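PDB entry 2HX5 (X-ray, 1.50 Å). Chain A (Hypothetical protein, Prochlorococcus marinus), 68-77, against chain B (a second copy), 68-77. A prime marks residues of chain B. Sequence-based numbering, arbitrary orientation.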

# COMPACT_ATOMS: atom_id res chain seq x y z
N PRO A 68 2.88 18.70 -7.21
CA PRO A 68 3.26 18.06 -5.95
C PRO A 68 2.40 18.53 -4.77
O PRO A 68 2.02 19.69 -4.64
CB PRO A 68 4.69 18.50 -5.71
CG PRO A 68 4.84 19.77 -6.51
CD PRO A 68 4.02 19.48 -7.75
N ILE A 69 2.12 17.58 -3.91
CA ILE A 69 1.48 17.83 -2.65
C ILE A 69 2.50 18.41 -1.69
O ILE A 69 3.52 17.78 -1.37
CB ILE A 69 0.80 16.54 -2.09
CG1 ILE A 69 -0.36 16.18 -3.05
CG2 ILE A 69 0.32 16.70 -0.67
CD1 ILE A 69 -0.85 14.70 -3.00
N ILE A 70 2.21 19.61 -1.16
CA ILE A 70 3.10 20.25 -0.22
C ILE A 70 2.63 20.14 1.24
O ILE A 70 3.42 20.37 2.15
CB ILE A 70 3.36 21.74 -0.60
CG1 ILE A 70 2.07 22.50 -0.77
CG2 ILE A 70 4.19 21.76 -1.88
CD1 ILE A 70 2.21 24.05 -0.71
N HIS A 71 1.35 19.84 1.43
CA HIS A 71 0.77 19.70 2.78
C HIS A 71 -0.45 18.83 2.68
O HIS A 71 -1.22 18.93 1.72
CB HIS A 71 0.39 21.06 3.38
CG HIS A 71 -0.38 20.98 4.66
ND1 HIS A 71 0.23 20.69 5.86
CD2 HIS A 71 -1.71 21.11 4.93
CE1 HIS A 71 -0.69 20.63 6.82
NE2 HIS A 71 -1.87 20.89 6.28
N CYS A 72 -0.67 17.99 3.66
CA CYS A 72 -1.95 17.33 3.81
C CYS A 72 -2.21 16.99 5.25
O CYS A 72 -1.28 17.00 6.09
CB CYS A 72 -2.06 16.06 3.00
SG CYS A 72 -0.84 14.74 3.45
N GLN A 73 -3.48 16.82 5.58
CA GLN A 73 -3.90 16.54 6.94
C GLN A 73 -5.25 15.85 6.92
O GLN A 73 -6.00 15.90 5.97
CB GLN A 73 -3.98 17.82 7.77
CG GLN A 73 -4.92 18.88 7.25
CD GLN A 73 -4.96 20.05 8.18
OE1 GLN A 73 -4.18 21.03 8.01
NE2 GLN A 73 -5.79 19.97 9.20
N ALA A 74 -5.54 15.21 8.04
CA ALA A 74 -6.82 14.54 8.23
C ALA A 74 -7.22 14.50 9.66
O ALA A 74 -6.34 14.42 10.56
CB ALA A 74 -6.83 13.14 7.69
N ASP A 75 -8.53 14.53 9.91
CA ASP A 75 -9.10 14.26 11.24
C ASP A 75 -9.96 12.99 11.09
O ASP A 75 -10.74 12.88 10.14
CB ASP A 75 -10.01 15.39 11.70
CG ASP A 75 -9.34 16.70 12.02
OD1 ASP A 75 -8.16 16.93 11.85
OD2 ASP A 75 -10.13 17.61 12.42
N PHE A 76 -9.84 12.08 12.05
CA PHE A 76 -10.57 10.82 12.05
C PHE A 76 -11.54 10.90 13.21
O PHE A 76 -11.13 10.97 14.36
CB PHE A 76 -9.57 9.67 12.18
CG PHE A 76 -8.52 9.63 11.13
CD1 PHE A 76 -7.34 10.35 11.31
CD2 PHE A 76 -8.65 8.90 9.96
CE1 PHE A 76 -6.36 10.37 10.40
CE2 PHE A 76 -7.61 8.89 9.04
CZ PHE A 76 -6.50 9.66 9.23
N ARG A 77 -12.83 10.84 12.91
CA ARG A 77 -13.86 11.16 13.89
C ARG A 77 -14.61 9.92 14.31
O ARG A 77 -14.94 9.78 15.51
CB ARG A 77 -14.87 12.18 13.32
CG ARG A 77 -14.25 13.44 12.64
CD ARG A 77 -13.39 14.33 13.57
NE ARG A 77 -14.23 15.05 14.53
CZ ARG A 77 -14.07 15.04 15.85
NH1 ARG A 77 -13.08 14.37 16.43
NH2 ARG A 77 -14.92 15.72 16.61
N PRO B 68 -6.10 4.77 18.71
CA PRO B 68 -6.46 5.30 17.39
C PRO B 68 -5.85 6.68 17.12
O PRO B 68 -5.75 7.55 17.98
CB PRO B 68 -7.97 5.43 17.43
CG PRO B 68 -8.30 5.52 18.90
CD PRO B 68 -7.31 4.57 19.53
N ILE B 69 -5.47 6.85 15.87
CA ILE B 69 -5.03 8.12 15.36
C ILE B 69 -6.26 8.98 15.11
O ILE B 69 -7.14 8.63 14.31
CB ILE B 69 -4.15 7.94 14.08
CG1 ILE B 69 -2.85 7.23 14.52
CG2 ILE B 69 -3.87 9.24 13.38
CD1 ILE B 69 -2.05 6.51 13.39
N ILE B 70 -6.30 10.17 15.74
CA ILE B 70 -7.40 11.08 15.57
C ILE B 70 -7.07 12.25 14.63
O ILE B 70 -7.98 12.92 14.16
CB ILE B 70 -7.93 11.60 16.93
CG1 ILE B 70 -6.82 12.20 17.77
CG2 ILE B 70 -8.60 10.44 17.65
CD1 ILE B 70 -7.30 13.13 18.93
N HIS B 71 -5.79 12.51 14.41
CA HIS B 71 -5.33 13.60 13.53
C HIS B 71 -3.95 13.27 13.05
O HIS B 71 -3.12 12.75 13.80
CB HIS B 71 -5.32 14.95 14.26
CG HIS B 71 -4.69 16.06 13.48
ND1 HIS B 71 -5.36 16.70 12.46
CD2 HIS B 71 -3.47 16.64 13.56
CE1 HIS B 71 -4.55 17.60 11.91
NE2 HIS B 71 -3.40 17.60 12.57
N CYS B 72 -3.66 13.59 11.81
CA CYS B 72 -2.29 13.59 11.34
C CYS B 72 -2.12 14.57 10.21
O CYS B 72 -3.11 15.03 9.60
CB CYS B 72 -1.82 12.24 10.86
SG CYS B 72 -2.77 11.55 9.43
N GLN B 73 -0.88 15.01 10.01
CA GLN B 73 -0.56 15.99 9.00
C GLN B 73 0.90 15.87 8.61
O GLN B 73 1.72 15.31 9.33
CB GLN B 73 -0.85 17.41 9.49
CG GLN B 73 -0.11 17.83 10.74
CD GLN B 73 -0.43 19.25 11.07
OE1 GLN B 73 -1.38 19.53 11.86
NE2 GLN B 73 0.29 20.18 10.47
N ALA B 74 1.21 16.42 7.46
CA ALA B 74 2.58 16.45 6.95
C ALA B 74 2.82 17.63 6.08
O ALA B 74 1.88 18.09 5.36
CB ALA B 74 2.94 15.21 6.20
N ASP B 75 4.06 18.12 6.09
CA ASP B 75 4.53 19.13 5.11
C ASP B 75 5.66 18.45 4.31
O ASP B 75 6.54 17.82 4.90
CB ASP B 75 5.12 20.35 5.81
CG ASP B 75 4.15 21.23 6.55
OD1 ASP B 75 2.97 20.97 6.72
OD2 ASP B 75 4.67 22.24 7.11
N PHE B 76 5.63 18.64 3.00
CA PHE B 76 6.61 18.06 2.09
C PHE B 76 7.42 19.21 1.54
O PHE B 76 6.88 20.06 0.84
CB PHE B 76 5.88 17.26 1.01
CG PHE B 76 4.98 16.20 1.52
CD1 PHE B 76 3.66 16.50 1.85
CD2 PHE B 76 5.39 14.88 1.69
CE1 PHE B 76 2.80 15.58 2.31
CE2 PHE B 76 4.48 13.93 2.14
CZ PHE B 76 3.22 14.29 2.50
N ARG B 77 8.71 19.23 1.82
CA ARG B 77 9.54 20.40 1.57
C ARG B 77 10.49 20.16 0.43
O ARG B 77 10.71 21.08 -0.39
CB ARG B 77 10.35 20.78 2.82
CG ARG B 77 9.55 20.86 4.16
CD ARG B 77 8.43 21.91 4.19
NE ARG B 77 8.98 23.27 4.24
CZ ARG B 77 8.69 24.26 3.40
NH1 ARG B 77 7.81 24.09 2.41
NH2 ARG B 77 9.28 25.44 3.56
O HOH W 1 5.70 22.13 2.30
O HOH W 2 -10.59 13.58 15.19

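Residues 69-76 of each copy form a strand, and the two strands pair antiparallel across an exact two-fold axis. Gln73 faces Gln73′ at the centre, with CA atoms 4.0 Å apart. Because of the two-fold, contacts away from the axis occur twice, and one half describes both.

The backbone supplies six hydrogen bonds. Ala74′ N donates to Cys72 O at 2.9 Å, and Cys72 N donates to Ala74′ O at 3.1 Å. Further out, Phe76′ N donates to Ile70 O at 2.9 Å, nearly straight at 171°. The non-hydrogen-bonded pairs bring the chains closer, and CA-H...O contacts such as His71 CA to Ala74′ O, 3.2 Å, fill in between.

His71, Gln73 and Asp75 share one face of the sheet. The t rotamer of His71 (chi1 172°) and its chi2 of 77° place the two ring nitrogens for different partners. His71 ND1 reaches across the strands and donates to Asp75′ OD1 at 2.9 Å. His71 NE2 stays within its own strand and donates to Gln73 OE1 at 2.9 Å. Both ring nitrogens act as donors, one to a carboxylate and one to an amide oxygen. Asp75′ is m, with chi2 near 6°, and its end comes nearer to the opposite strand than its CA-to-CB direction suggests. OD1 meets the histidine ring at its edge, near the ring plane. Gln73 is p at chi1 and t at chi2. Chi1 turns the side chain, chi2 extends it, and chi3 at 92° presents Gln73 OE1 to His71 NE2. At the axis Gln73 CB and Gln73′ CB pack 3.6 Å apart.

Cys72 and Ala74 point to the other face, and both are buried. Ala74 has only a methyl group there. Cys72 is p, and its SG lies 3.9 Å from Phe76′ CE1. The sulfur approaches the ring edge, 88° off the ring normal and 5.2 Å from the centroid.

Phe76′ points toward the partner strand and has the largest covered area of its chain, 78 Å². Its m rotamer, with chi2 at 87°, brings Phe76′ CE1 near both Cys72 SG and Ile69 CG2, the latter 4.0 Å from Phe76′ CE1. Ile69 is m,t; its CG2 meets the ring although the end of the side chain leads away.

Ile70 points away overall, and its main contribution is its carbonyl. Water 1 donates to Ile70 O at 2.9 Å and to Phe76′ O at 2.8 Å. It accepts from Arg77′ NH1 at 2.9 Å, so the exposed arginine, m at its first three chi angles, joins the contact through water. The surface buried between the stretches, both sides summed, is 694 Å².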